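Local coordinates for protein D-3-phosphoglycerate dehydrogenase (Sulfolobus tokodaii, PDB 2EKL) that binds NAD and probably catalyses the NAD-dependent oxidation of 3-phospho-D-glycerate, the entry step of serine biosynthesis, at residues Asp103-Leu108 against Gly151-Lys156; Ser201-Val206 against Val229-Ala234; Ala255-Trp260 against Thr281-Ala286. One frame throughout, in Å; residues are numbered along the deposited sequence.

Overall arrangement
From the N terminus the chain first builds the five-stranded parallel sheet, strands 7-10 to 93-95. Helix 102-118 follows and supplies Asp103-Leu108. Contact 1 closes the first loop, onto the start of helix 152-163. Contact 2 closes next, between the ends of strands 199-202 and 226-230. Contact 3 closes last, where the chain beyond strand 251-256 meets the loop after strand 278-280. They are in series; none nests or crosses. All touch NAD: contact 1 at the pyrophosphate and nicotinamide ring, contact 2 from the adenine to the carboxamide, contact 3 at the carboxamide. Ile153 packs on His203, Leu108 on Asp257, and strands 226-230 and 251-256 are sheet neighbours. Contacts 1 and 3 reach the second subunit.

Contact 1: residues Asp103-Leu108 against Gly151-Lys156. With NAD (nicotinamide-adenine-dinucleotide), chain B.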
loop_
_atom_site.group_PDB
_atom_site.type_symbol
_atom_site.label_atom_id
_atom_site.label_comp_id
_atom_site.label_asym_id
_atom_site.label_seq_id
_atom_site.Cartn_x
_atom_site.Cartn_y
_atom_site.Cartn_z
ATOM N N ASP A 103 -2.618 -1.268 14.492
ATOM C CA ASP A 103 -3.054 -0.643 13.241
ATOM C C ASP A 103 -1.916 -0.171 12.344
ATOM O O ASP A 103 -2.030 -0.215 11.118
ATOM C CB ASP A 103 -4.023 0.519 13.510
ATOM C CG ASP A 103 -5.373 0.047 14.039
ATOM O OD1 ASP A 103 -5.800 -1.080 13.697
ATOM O OD2 ASP A 103 -6.019 0.815 14.786
ATOM N N SER A 104 -0.823 0.287 12.939
ATOM C CA SER A 104 0.307 0.732 12.132
ATOM C C SER A 104 0.956 -0.460 11.427
ATOM O O SER A 104 1.373 -0.357 10.273
ATOM C CB SER A 104 1.325 1.467 13.003
ATOM O OG SER A 104 0.824 2.751 13.350
ATOM N N ALA A 105 1.024 -1.597 12.113
ATOM C CA ALA A 105 1.615 -2.797 11.520
ATOM C C ALA A 105 0.688 -3.341 10.433
ATOM O O ALA A 105 1.146 -3.802 9.384
ATOM C CB ALA A 105 1.861 -3.861 12.604
ATOM N N VAL A 106 -0.618 -3.282 10.688
ATOM C CA VAL A 106 -1.617 -3.743 9.726
ATOM C C VAL A 106 -1.513 -2.944 8.428
ATOM O O VAL A 106 -1.523 -3.499 7.326
ATOM C CB VAL A 106 -3.057 -3.558 10.281
ATOM C CG1 VAL A 106 -4.075 -3.743 9.167
ATOM C CG2 VAL A 106 -3.320 -4.551 11.413
ATOM N N GLU A 107 -1.423 -1.628 8.570
ATOM C CA GLU A 107 -1.339 -0.753 7.417
ATOM C C GLU A 107 -0.072 -0.992 6.607
ATOM O O GLU A 107 -0.120 -1.036 5.377
ATOM C CB GLU A 107 -1.451 0.707 7.875
ATOM C CG GLU A 107 -2.883 1.069 8.287
ATOM C CD GLU A 107 -2.959 2.208 9.289
ATOM O OE1 GLU A 107 -2.033 3.045 9.331
ATOM O OE2 GLU A 107 -3.965 2.273 10.028
ATOM N N LEU A 108 1.058 -1.166 7.283
ATOM C CA LEU A 108 2.301 -1.409 6.563
ATOM C C LEU A 108 2.203 -2.734 5.816
ATOM O O LEU A 108 2.739 -2.872 4.718
ATOM C CB LEU A 108 3.498 -1.450 7.517
ATOM C CG LEU A 108 4.858 -1.616 6.826
ATOM C CD1 LEU A 108 5.145 -0.394 5.961
ATOM C CD2 LEU A 108 5.956 -1.794 7.870
ATOM N N GLY A 151 -4.019 -13.243 14.828
ATOM C CA GLY A 151 -4.157 -12.516 16.077
ATOM C C GLY A 151 -4.625 -11.090 15.859
ATOM O O GLY A 151 -5.422 -10.828 14.965
ATOM N N ARG A 152 -4.124 -10.164 16.674
ATOM C CA ARG A 152 -4.509 -8.761 16.563
ATOM C C ARG A 152 -4.319 -8.223 15.147
ATOM O O ARG A 152 -5.244 -7.686 14.539
ATOM C CB ARG A 152 -3.674 -7.893 17.509
ATOM C CG ARG A 152 -3.706 -8.283 18.978
ATOM C CD ARG A 152 -3.101 -7.165 19.812
ATOM N NE ARG A 152 -2.921 -7.528 21.216
ATOM C CZ ARG A 152 -1.887 -8.218 21.686
ATOM N NH1 ARG A 152 -0.927 -8.627 20.864
ATOM N NH2 ARG A 152 -1.806 -8.490 22.982
ATOM N N ILE A 153 -3.100 -8.360 14.637
ATOM C CA ILE A 153 -2.763 -7.870 13.306
ATOM C C ILE A 153 -3.336 -8.728 12.185
ATOM O O ILE A 153 -3.935 -8.208 11.246
ATOM C CB ILE A 153 -1.230 -7.761 13.149
ATOM C CG1 ILE A 153 -0.696 -6.728 14.144
ATOM C CG2 ILE A 153 -0.861 -7.356 11.722
ATOM C CD1 ILE A 153 0.810 -6.713 14.257
ATOM N N GLY A 154 -3.163 -10.041 12.291
ATOM C CA GLY A 154 -3.674 -10.931 11.264
ATOM C C GLY A 154 -5.159 -10.756 11.000
ATOM O O GLY A 154 -5.600 -10.761 9.852
ATOM N N THR A 155 -5.940 -10.596 12.062
ATOM C CA THR A 155 -7.377 -10.425 11.901
ATOM C C THR A 155 -7.719 -9.177 11.097
ATOM O O THR A 155 -8.546 -9.227 10.191
ATOM C CB THR A 155 -8.090 -10.352 13.269
ATOM O OG1 THR A 155 -7.899 -11.589 13.969
ATOM C CG2 THR A 155 -9.587 -10.110 13.076
ATOM N N LYS A 156 -7.079 -8.058 11.421
ATOM C CA LYS A 156 -7.360 -6.819 10.707
ATOM C C LYS A 156 -6.892 -6.833 9.255
ATOM O O LYS A 156 -7.540 -6.246 8.387
ATOM C CB LYS A 156 -6.764 -5.629 11.465
ATOM C CG LYS A 156 -7.521 -5.329 12.759
ATOM C CD LYS A 156 -6.997 -4.093 13.466
ATOM C CE LYS A 156 -7.881 -3.741 14.655
ATOM N NZ LYS A 156 -7.431 -2.511 15.366
HETATM P PA NAD B . -0.860 -11.860 18.476
HETATM O O1A NAD B . -2.112 -11.100 18.636
HETATM O O2A NAD B . -0.307 -12.528 19.725
HETATM O O5B NAD B . -1.115 -12.934 17.314
HETATM C C5B NAD B . -0.086 -13.848 16.969
HETATM C C4B NAD B . -0.901 -15.159 16.398
HETATM O O4B NAD B . -0.028 -16.020 15.648
HETATM C C3B NAD B . -1.629 -15.901 17.569
HETATM O O3B NAD B . -3.019 -16.075 17.300
HETATM C C2B NAD B . -0.790 -17.177 17.708
HETATM O O2B NAD B . -1.406 -18.310 18.273
HETATM C C1B NAD B . -0.342 -17.295 16.298
HETATM N N9A NAD B . 0.775 -18.273 16.098
HETATM C C8A NAD B . 1.922 -18.505 16.842
HETATM N N7A NAD B . 2.641 -19.500 16.270
HETATM C C5A NAD B . 1.977 -19.913 15.166
HETATM C C6A NAD B . 2.203 -20.914 14.140
HETATM N N6A NAD B . 3.278 -21.685 14.164
HETATM N N1A NAD B . 1.251 -21.081 13.078
HETATM C C2A NAD B . 0.067 -20.279 12.998
HETATM N N3A NAD B . -0.158 -19.302 13.996
HETATM C C4A NAD B . 0.781 -19.132 15.049
HETATM O O3 NAD B . 0.301 -10.878 17.945
HETATM P PN NAD B . 0.208 -9.577 16.995
HETATM O O1N NAD B . -0.879 -9.748 16.019
HETATM O O2N NAD B . 0.061 -8.434 17.943
HETATM O O5D NAD B . 1.672 -9.627 16.414
HETATM C C5D NAD B . 1.970 -10.509 15.352
HETATM C C4D NAD B . 3.431 -10.432 14.961
HETATM O O4D NAD B . 3.777 -9.157 14.452
HETATM C C3D NAD B . 4.466 -10.699 16.091
HETATM O O3D NAD B . 5.543 -11.524 15.621
HETATM C C2D NAD B . 4.873 -9.334 16.515
HETATM O O2D NAD B . 6.036 -9.336 17.320
HETATM C C1D NAD B . 4.923 -8.703 15.152
HETATM N N1N NAD B . 4.917 -7.215 15.069
HETATM C C2N NAD B . 5.848 -6.591 14.181
HETATM C C3N NAD B . 5.861 -5.167 14.086
HETATM C C7N NAD B . 6.818 -4.513 13.164
HETATM O O7N NAD B . 7.331 -3.333 13.553
HETATM N N7N NAD B . 7.197 -5.014 11.997
HETATM C C4N NAD B . 4.899 -4.399 14.922
HETATM C C5N NAD B . 3.960 -5.046 15.819
HETATM C C6N NAD B . 3.977 -6.476 15.887
HETATM O O HOH W 1 -8.623 0.666 15.060
#
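Helix segments 103-108 and 152-156 pack with their axes 9.0 Å apart at closest approach and an angle of 48° between their directions. Val106 and Ile153 lie nearest, with their CA atoms 5.6 Å apart. Val106 turns CG2 to the other helix, where it meets Ile153 CG2 at 3.7 Å and also Lys156 CB. Ala105 CB touches Ile153 CD1 at 3.5 Å, a tight carbon pair. The same CD1 lies beside C6N of the nicotinamide ring, so Ile153 fills the space between helix 102-118 and the cofactor.

Gly151 is the N-cap of helix 152-163. It belongs to what appears to be the GxGxxG turn of a Rossmann fold. A side chain on Gly151 would run into NAD O5B. Beyond it, Arg152 N donates to NAD O1A and Ile153 N to NAD O1N, each at 3.0 Å and nearly straight. The helix start thus faces the pyrophosphate. Arg152 NH1 adds a bond to NAD O2N from the guanidinium edge.

The extended Lys156 chain brings NZ to Asp103 OD1, a 2.7 Å salt bridge on the syn side but somewhat out of the carboxylate plane. A water donates to Asp103 OD2.

Contact 2: residues Ser201-Val206 against Val229-Ala234; sequences SLHVTV and VNTSRA. With NAD (nicotinamide-adenine-dinucleotide), chain B.
Strand ends 201-202 and 229-230 run parallel, pairing Ser201 with Val229 and Leu202 with Asn230, and Leu202 N donates to Val229 O at 2.9 Å. Leu202 and Asn230 share one face of the sheet. There Leu202 CB and CD1 pack obliquely on the Asn230 amide. Asn230 OD1 takes two bonds, from Ser232 N and from Ser232 OG at 2.8 Å, which arrive from opposite faces of its plane. The first makes an Asx turn. Asn230 ND2 donates to Arg233 O, so both ends of the amide hold the turn. With OG between the backbone N and the carbonyl carbon (chi1 60°), the Ser232 hydroxyl can reach Asn230 OD1 together with the amide, and it also lies near Leu202 O.

These are neighbouring strands of a beta-alpha-beta unit in the parallel Rossmann sheet. As is usual in this fold, the dinucleotide lies at their C-terminal ends. NAD O3D donates to Val204 O at 2.5 Å, and NAD N7N to Thr231 O at 3.2 Å. Val204 CG1 packs on the adenine at C4A.

Beyond the strands, His203 and Thr231 lie side by side, pointing the same way. His203 NE2 and Ser201 OG are hydrogen-bonded at 2.6 Å. A water in the plane of the ring joins His203 ND1, Thr231 OG1 and NAD O4D. Thr231 OG1 also bonds Thr109 of helix 102-118. A second water links Leu202 O to Thr231 N, where the strands part.

Farther out, Val206 and Arg233 slide past each other, with Val206 CG2 4.0 Å from Arg233 CD. Val206 O lies over the guanidinium face, and Arg233 NH2 forms a salt bridge with Asp80.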
loop_
_atom_site.group_PDB
_atom_site.type_symbol
_atom_site.label_atom_id
_atom_site.label_comp_id
_atom_site.label_asym_id
_atom_site.label_seq_id
_atom_site.Cartn_x
_atom_site.Cartn_y
_atom_site.Cartn_z
ATOM N N SER A 201 0.338 -13.917 4.048
ATOM C CA SER A 201 0.798 -12.863 4.946
ATOM C C SER A 201 1.066 -13.460 6.326
ATOM O O SER A 201 0.181 -14.065 6.932
ATOM C CB SER A 201 -0.249 -11.749 5.024
ATOM O OG SER A 201 0.291 -10.583 5.615
ATOM N N LEU A 202 2.289 -13.278 6.816
ATOM C CA LEU A 202 2.702 -13.836 8.104
ATOM C C LEU A 202 2.553 -12.859 9.264
ATOM O O LEU A 202 3.076 -11.746 9.223
ATOM C CB LEU A 202 4.152 -14.309 8.008
ATOM C CG LEU A 202 4.465 -15.188 6.794
ATOM C CD1 LEU A 202 5.947 -15.516 6.780
ATOM C CD2 LEU A 202 3.626 -16.470 6.836
ATOM N N HIS A 203 1.846 -13.294 10.305
ATOM C CA HIS A 203 1.593 -12.463 11.481
ATOM C C HIS A 203 1.647 -13.313 12.743
ATOM O O HIS A 203 0.804 -13.186 13.630
ATOM C CB HIS A 203 0.216 -11.819 11.350
ATOM C CG HIS A 203 0.054 -11.019 10.099
ATOM N ND1 HIS A 203 0.654 -9.791 9.925
ATOM C CD2 HIS A 203 -0.577 -11.300 8.935
ATOM C CE1 HIS A 203 0.400 -9.350 8.706
ATOM N NE2 HIS A 203 -0.344 -10.247 8.084
ATOM N N VAL A 204 2.653 -14.173 12.816
ATOM C CA VAL A 204 2.810 -15.074 13.952
ATOM C C VAL A 204 3.764 -14.587 15.031
ATOM O O VAL A 204 4.614 -13.729 14.795
ATOM C CB VAL A 204 3.330 -16.452 13.487
ATOM C CG1 VAL A 204 2.356 -17.074 12.502
ATOM C CG2 VAL A 204 4.713 -16.297 12.852
ATOM N N THR A 205 3.598 -15.151 16.224
ATOM C CA THR A 205 4.465 -14.863 17.355
ATOM C C THR A 205 5.245 -16.154 17.558
ATOM O O THR A 205 4.671 -17.187 17.909
ATOM C CB THR A 205 3.673 -14.570 18.638
ATOM O OG1 THR A 205 2.711 -15.611 18.849
ATOM C CG2 THR A 205 2.974 -13.223 18.540
ATOM N N VAL A 206 6.547 -16.100 17.312
ATOM C CA VAL A 206 7.400 -17.269 17.462
ATOM C C VAL A 206 8.679 -16.886 18.188
ATOM O O VAL A 206 9.047 -15.711 18.234
ATOM C CB VAL A 206 7.768 -17.869 16.087
ATOM C CG1 VAL A 206 6.522 -18.416 15.406
ATOM C CG2 VAL A 206 8.417 -16.806 15.214
ATOM N N VAL A 229 4.176 -11.928 2.204
ATOM C CA VAL A 229 4.391 -10.697 2.964
ATOM C C VAL A 229 4.702 -11.070 4.404
ATOM O O VAL A 229 4.068 -11.961 4.971
ATOM C CB VAL A 229 3.135 -9.788 2.942
ATOM C CG1 VAL A 229 3.416 -8.481 3.688
ATOM C CG2 VAL A 229 2.735 -9.490 1.504
ATOM N N ASN A 230 5.674 -10.391 5.001
ATOM C CA ASN A 230 6.042 -10.691 6.377
ATOM C C ASN A 230 6.340 -9.442 7.200
ATOM O O ASN A 230 7.317 -8.744 6.946
ATOM C CB ASN A 230 7.267 -11.617 6.393
ATOM C CG ASN A 230 7.618 -12.112 7.796
ATOM O OD1 ASN A 230 6.937 -11.800 8.771
ATOM N ND2 ASN A 230 8.689 -12.891 7.894
ATOM N N THR A 231 5.481 -9.157 8.175
ATOM C CA THR A 231 5.701 -8.019 9.061
ATOM C C THR A 231 5.745 -8.518 10.498
ATOM O O THR A 231 5.658 -7.729 11.435
ATOM C CB THR A 231 4.592 -6.950 8.946
ATOM O OG1 THR A 231 3.315 -7.546 9.206
ATOM C CG2 THR A 231 4.595 -6.324 7.561
ATOM N N SER A 232 5.889 -9.830 10.666
ATOM C CA SER A 232 5.937 -10.420 12.001
ATOM C C SER A 232 7.373 -10.661 12.463
ATOM O O SER A 232 7.969 -9.797 13.112
ATOM C CB SER A 232 5.124 -11.724 12.036
ATOM O OG SER A 232 5.607 -12.687 11.116
ATOM N N ARG A 233 7.927 -11.829 12.144
ATOM C CA ARG A 233 9.300 -12.157 12.518
ATOM C C ARG A 233 10.031 -12.852 11.373
ATOM O O ARG A 233 9.477 -13.729 10.711
ATOM C CB ARG A 233 9.336 -13.066 13.749
ATOM C CG ARG A 233 9.090 -12.355 15.066
ATOM C CD ARG A 233 9.755 -13.114 16.201
ATOM N NE ARG A 233 9.607 -12.440 17.486
ATOM C CZ ARG A 233 10.196 -12.841 18.608
ATOM N NH1 ARG A 233 10.978 -13.914 18.599
ATOM N NH2 ARG A 233 10.002 -12.174 19.739
ATOM N N ALA A 234 11.280 -12.465 11.152
ATOM C CA ALA A 234 12.073 -13.054 10.084
ATOM C C ALA A 234 12.268 -14.557 10.284
ATOM O O ALA A 234 12.184 -15.326 9.329
ATOM C CB ALA A 234 13.432 -12.355 9.994
HETATM P PA NAD B . -0.860 -11.860 18.476
HETATM O O1A NAD B . -2.112 -11.100 18.636
HETATM O O2A NAD B . -0.307 -12.528 19.725
HETATM O O5B NAD B . -1.115 -12.934 17.314
HETATM C C5B NAD B . -0.086 -13.848 16.969
HETATM C C4B NAD B . -0.901 -15.159 16.398
HETATM O O4B NAD B . -0.028 -16.020 15.648
HETATM C C3B NAD B . -1.629 -15.901 17.569
HETATM O O3B NAD B . -3.019 -16.075 17.300
HETATM C C2B NAD B . -0.790 -17.177 17.708
HETATM O O2B NAD B . -1.406 -18.310 18.273
HETATM C C1B NAD B . -0.342 -17.295 16.298
HETATM N N9A NAD B . 0.775 -18.273 16.098
HETATM C C8A NAD B . 1.922 -18.505 16.842
HETATM N N7A NAD B . 2.641 -19.500 16.270
HETATM C C5A NAD B . 1.977 -19.913 15.166
HETATM C C6A NAD B . 2.203 -20.914 14.140
HETATM N N6A NAD B . 3.278 -21.685 14.164
HETATM N N1A NAD B . 1.251 -21.081 13.078
HETATM C C2A NAD B . 0.067 -20.279 12.998
HETATM N N3A NAD B . -0.158 -19.302 13.996
HETATM C C4A NAD B . 0.781 -19.132 15.049
HETATM O O3 NAD B . 0.301 -10.878 17.945
HETATM P PN NAD B . 0.208 -9.577 16.995
HETATM O O1N NAD B . -0.879 -9.748 16.019
HETATM O O2N NAD B . 0.061 -8.434 17.943
HETATM O O5D NAD B . 1.672 -9.627 16.414
HETATM C C5D NAD B . 1.970 -10.509 15.352
HETATM C C4D NAD B . 3.431 -10.432 14.961
HETATM O O4D NAD B . 3.777 -9.157 14.452
HETATM C C3D NAD B . 4.466 -10.699 16.091
HETATM O O3D NAD B . 5.543 -11.524 15.621
HETATM C C2D NAD B . 4.873 -9.334 16.515
HETATM O O2D NAD B . 6.036 -9.336 17.320
HETATM C C1D NAD B . 4.923 -8.703 15.152
HETATM N N1N NAD B . 4.917 -7.215 15.069
HETATM C C2N NAD B . 5.848 -6.591 14.181
HETATM C C3N NAD B . 5.861 -5.167 14.086
HETATM C C7N NAD B . 6.818 -4.513 13.164
HETATM O O7N NAD B . 7.331 -3.333 13.553
HETATM N N7N NAD B . 7.197 -5.014 11.997
HETATM C C4N NAD B . 4.899 -4.399 14.922
HETATM C C5N NAD B . 3.960 -5.046 15.819
HETATM C C6N NAD B . 3.977 -6.476 15.887
HETATM O O HOH W 2 2.943 -10.174 7.073
HETATM O O HOH W 3 2.610 -8.720 11.810
#

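Contact 3: residues Ala255-Trp260 against Thr281-Ala286; sequences ATDVFW and TTHIGA. With NAD (nicotinamide-adenine-dinucleotide), chain B.
Asp257 reaches into the 281-286 loop with both carboxylate oxygens, its CG anti to the backbone N (chi1 -177°) and so extended toward the loop. OD1 accepts from Thr281 OG1 at 2.7 Å on its anti side. It also accepts from Ile284 N at 2.8 Å through its syn lone pair. OD2 takes Gly285 N at 2.8 Å, from above the carboxylate plane. The nicotinamide completes the set: NAD N7N donates to Asp257 OD2 at 2.7 Å. This is the nicotinamide end of the Rossmann-type NAD-binding domain, where the chain leaves strand 251-256 and meets the loop after strand 278-280. Four donors thus hold the carboxylate, which would probably keep it ionised and its rotation fixed. An alanine here would probably leave the carboxamide N7N without this acceptor and the amides of Ile284 and Gly285 without their mates, setting the loop freer to move.

The backbones join next to Asp257, where Thr281 N donates to Thr256 O at 2.9 Å. The Asp257 and Thr281 side chains cross at about a right angle. Thr282 is the centre of an inverse gamma turn. Its hydroxyl bonds Ser123 of the second subunit, so this loop also lies at the subunit interface.

A CB on Gly285 would run into the carboxamide carbon C7N. NAD O7N lies by Gly285 CA and at the edge of the His283 ring. His283 ND1 is hydrogen-bonded to Glu262. Leu108 of helix 102-118 packs on both Asp257 and Ile284. Val258 CG1 makes a CH-pi contact over one face of His283, 4.0 Å from the ring centroid and displaced toward the rim, with CE1 its nearest atom.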
loop_
_atom_site.group_PDB
_atom_site.type_symbol
_atom_site.label_atom_id
_atom_site.label_comp_id
_atom_site.label_asym_id
_atom_site.label_seq_id
_atom_site.Cartn_x
_atom_site.Cartn_y
_atom_site.Cartn_z
ATOM N N ALA A 255 7.818 -9.549 0.353
ATOM C CA ALA A 255 7.777 -8.186 0.887
ATOM C C ALA A 255 7.851 -8.293 2.398
ATOM O O ALA A 255 6.992 -8.915 3.017
ATOM C CB ALA A 255 6.482 -7.498 0.463
ATOM N N THR A 256 8.856 -7.669 3.001
ATOM C CA THR A 256 9.020 -7.791 4.440
ATOM C C THR A 256 9.486 -6.526 5.146
ATOM O O THR A 256 10.163 -5.683 4.560
ATOM C CB THR A 256 10.027 -8.924 4.743
ATOM O OG1 THR A 256 10.115 -9.134 6.153
ATOM C CG2 THR A 256 11.413 -8.559 4.205
ATOM N N ASP A 257 9.102 -6.401 6.415
ATOM C CA ASP A 257 9.511 -5.272 7.236
ATOM C C ASP A 257 10.557 -5.798 8.223
ATOM O O ASP A 257 11.128 -5.039 9.005
ATOM C CB ASP A 257 8.309 -4.709 8.005
ATOM C CG ASP A 257 8.663 -3.483 8.831
ATOM O OD1 ASP A 257 9.267 -2.538 8.273
ATOM O OD2 ASP A 257 8.329 -3.457 10.036
ATOM N N VAL A 258 10.800 -7.104 8.175
ATOM C CA VAL A 258 11.762 -7.737 9.076
ATOM C C VAL A 258 12.782 -8.619 8.350
ATOM O O VAL A 258 12.440 -9.378 7.438
ATOM C CB VAL A 258 11.031 -8.593 10.139
ATOM C CG1 VAL A 258 10.138 -7.703 10.994
ATOM C CG2 VAL A 258 10.210 -9.680 9.458
ATOM N N PHE A 259 14.042 -8.511 8.758
ATOM C CA PHE A 259 15.107 -9.299 8.151
ATOM C C PHE A 259 15.854 -10.050 9.248
ATOM O O PHE A 259 15.942 -9.584 10.383
ATOM C CB PHE A 259 16.074 -8.391 7.382
ATOM C CG PHE A 259 16.289 -8.808 5.952
ATOM C CD1 PHE A 259 15.238 -8.782 5.039
ATOM C CD2 PHE A 259 17.544 -9.231 5.515
ATOM C CE1 PHE A 259 15.431 -9.173 3.714
ATOM C CE2 PHE A 259 17.746 -9.621 4.194
ATOM C CZ PHE A 259 16.688 -9.593 3.291
ATOM N N TRP A 260 16.379 -11.221 8.904
ATOM C CA TRP A 260 17.103 -12.052 9.856
ATOM C C TRP A 260 18.172 -11.229 10.562
ATOM O O TRP A 260 18.378 -11.365 11.767
ATOM C CB TRP A 260 17.691 -13.251 9.114
ATOM C CG TRP A 260 16.598 -14.062 8.467
ATOM C CD1 TRP A 260 15.913 -15.108 9.021
ATOM C CD2 TRP A 260 15.993 -13.818 7.192
ATOM N NE1 TRP A 260 14.913 -15.526 8.171
ATOM C CE2 TRP A 260 14.940 -14.751 7.042
ATOM C CE3 TRP A 260 16.231 -12.899 6.161
ATOM C CZ2 TRP A 260 14.128 -14.790 5.903
ATOM C CZ3 TRP A 260 15.423 -12.939 5.027
ATOM C CH2 TRP A 260 14.383 -13.879 4.910
ATOM N N THR A 281 11.337 -3.050 4.036
ATOM C CA THR A 281 11.246 -1.786 4.749
ATOM C C THR A 281 12.091 -2.022 5.999
ATOM O O THR A 281 12.263 -3.161 6.443
ATOM C CB THR A 281 9.793 -1.378 5.097
ATOM O OG1 THR A 281 9.058 -2.510 5.570
ATOM C CG2 THR A 281 9.107 -0.800 3.852
ATOM N N THR A 282 12.627 -0.945 6.556
ATOM C CA THR A 282 13.533 -1.030 7.693
ATOM C C THR A 282 12.934 -1.197 9.091
ATOM O O THR A 282 13.296 -0.477 10.025
ATOM C CB THR A 282 14.469 0.195 7.665
ATOM O OG1 THR A 282 13.688 1.393 7.680
ATOM C CG2 THR A 282 15.298 0.191 6.384
ATOM N N HIS A 283 12.040 -2.173 9.235
ATOM C CA HIS A 283 11.395 -2.462 10.515
ATOM C C HIS A 283 10.670 -1.235 11.053
ATOM O O HIS A 283 10.861 -0.831 12.206
ATOM C CB HIS A 283 12.438 -2.963 11.524
ATOM C CG HIS A 283 11.892 -3.936 12.520
ATOM N ND1 HIS A 283 12.572 -5.074 12.897
ATOM C CD2 HIS A 283 10.728 -3.946 13.211
ATOM C CE1 HIS A 283 11.849 -5.744 13.777
ATOM N NE2 HIS A 283 10.726 -5.082 13.985
ATOM N N ILE A 284 9.826 -0.655 10.206
ATOM C CA ILE A 284 9.063 0.536 10.554
ATOM C C ILE A 284 7.601 0.245 10.890
ATOM O O ILE A 284 6.791 1.164 10.971
ATOM C CB ILE A 284 9.100 1.561 9.396
ATOM C CG1 ILE A 284 8.536 0.931 8.117
ATOM C CG2 ILE A 284 10.544 2.022 9.157
ATOM C CD1 ILE A 284 8.451 1.890 6.939
ATOM N N GLY A 285 7.275 -1.029 11.089
ATOM C CA GLY A 285 5.905 -1.415 11.401
ATOM C C GLY A 285 5.223 -0.670 12.536
ATOM O O GLY A 285 4.018 -0.413 12.479
ATOM N N ALA A 286 5.980 -0.330 13.576
ATOM C CA ALA A 286 5.424 0.391 14.716
ATOM C C ALA A 286 5.868 1.851 14.689
ATOM O O ALA A 286 5.613 2.604 15.629
ATOM C CB ALA A 286 5.888 -0.261 16.022
HETATM P PA NAD B . -0.860 -11.860 18.476
HETATM O O1A NAD B . -2.112 -11.100 18.636
HETATM O O2A NAD B . -0.307 -12.528 19.725
HETATM O O5B NAD B . -1.115 -12.934 17.314
HETATM C C5B NAD B . -0.086 -13.848 16.969
HETATM C C4B NAD B . -0.901 -15.159 16.398
HETATM O O4B NAD B . -0.028 -16.020 15.648
HETATM C C3B NAD B . -1.629 -15.901 17.569
HETATM O O3B NAD B . -3.019 -16.075 17.300
HETATM C C2B NAD B . -0.790 -17.177 17.708
HETATM O O2B NAD B . -1.406 -18.310 18.273
HETATM C C1B NAD B . -0.342 -17.295 16.298
HETATM N N9A NAD B . 0.775 -18.273 16.098
HETATM C C8A NAD B . 1.922 -18.505 16.842
HETATM N N7A NAD B . 2.641 -19.500 16.270
HETATM C C5A NAD B . 1.977 -19.913 15.166
HETATM C C6A NAD B . 2.203 -20.914 14.140
HETATM N N6A NAD B . 3.278 -21.685 14.164
HETATM N N1A NAD B . 1.251 -21.081 13.078
HETATM C C2A NAD B . 0.067 -20.279 12.998
HETATM N N3A NAD B . -0.158 -19.302 13.996
HETATM C C4A NAD B . 0.781 -19.132 15.049
HETATM O O3 NAD B . 0.301 -10.878 17.945
HETATM P PN NAD B . 0.208 -9.577 16.995
HETATM O O1N NAD B . -0.879 -9.748 16.019
HETATM O O2N NAD B . 0.061 -8.434 17.943
HETATM O O5D NAD B . 1.672 -9.627 16.414
HETATM C C5D NAD B . 1.970 -10.509 15.352
HETATM C C4D NAD B . 3.431 -10.432 14.961
HETATM O O4D NAD B . 3.777 -9.157 14.452
HETATM C C3D NAD B . 4.466 -10.699 16.091
HETATM O O3D NAD B . 5.543 -11.524 15.621
HETATM C C2D NAD B . 4.873 -9.334 16.515
HETATM O O2D NAD B . 6.036 -9.336 17.320
HETATM C C1D NAD B . 4.923 -8.703 15.152
HETATM N N1N NAD B . 4.917 -7.215 15.069
HETATM C C2N NAD B . 5.848 -6.591 14.181
HETATM C C3N NAD B . 5.861 -5.167 14.086
HETATM C C7N NAD B . 6.818 -4.513 13.164
HETATM O O7N NAD B . 7.331 -3.333 13.553
HETATM N N7N NAD B . 7.197 -5.014 11.997
HETATM C C4N NAD B . 4.899 -4.399 14.922
HETATM C C5N NAD B . 3.960 -5.046 15.819
HETATM C C6N NAD B . 3.977 -6.476 15.887
#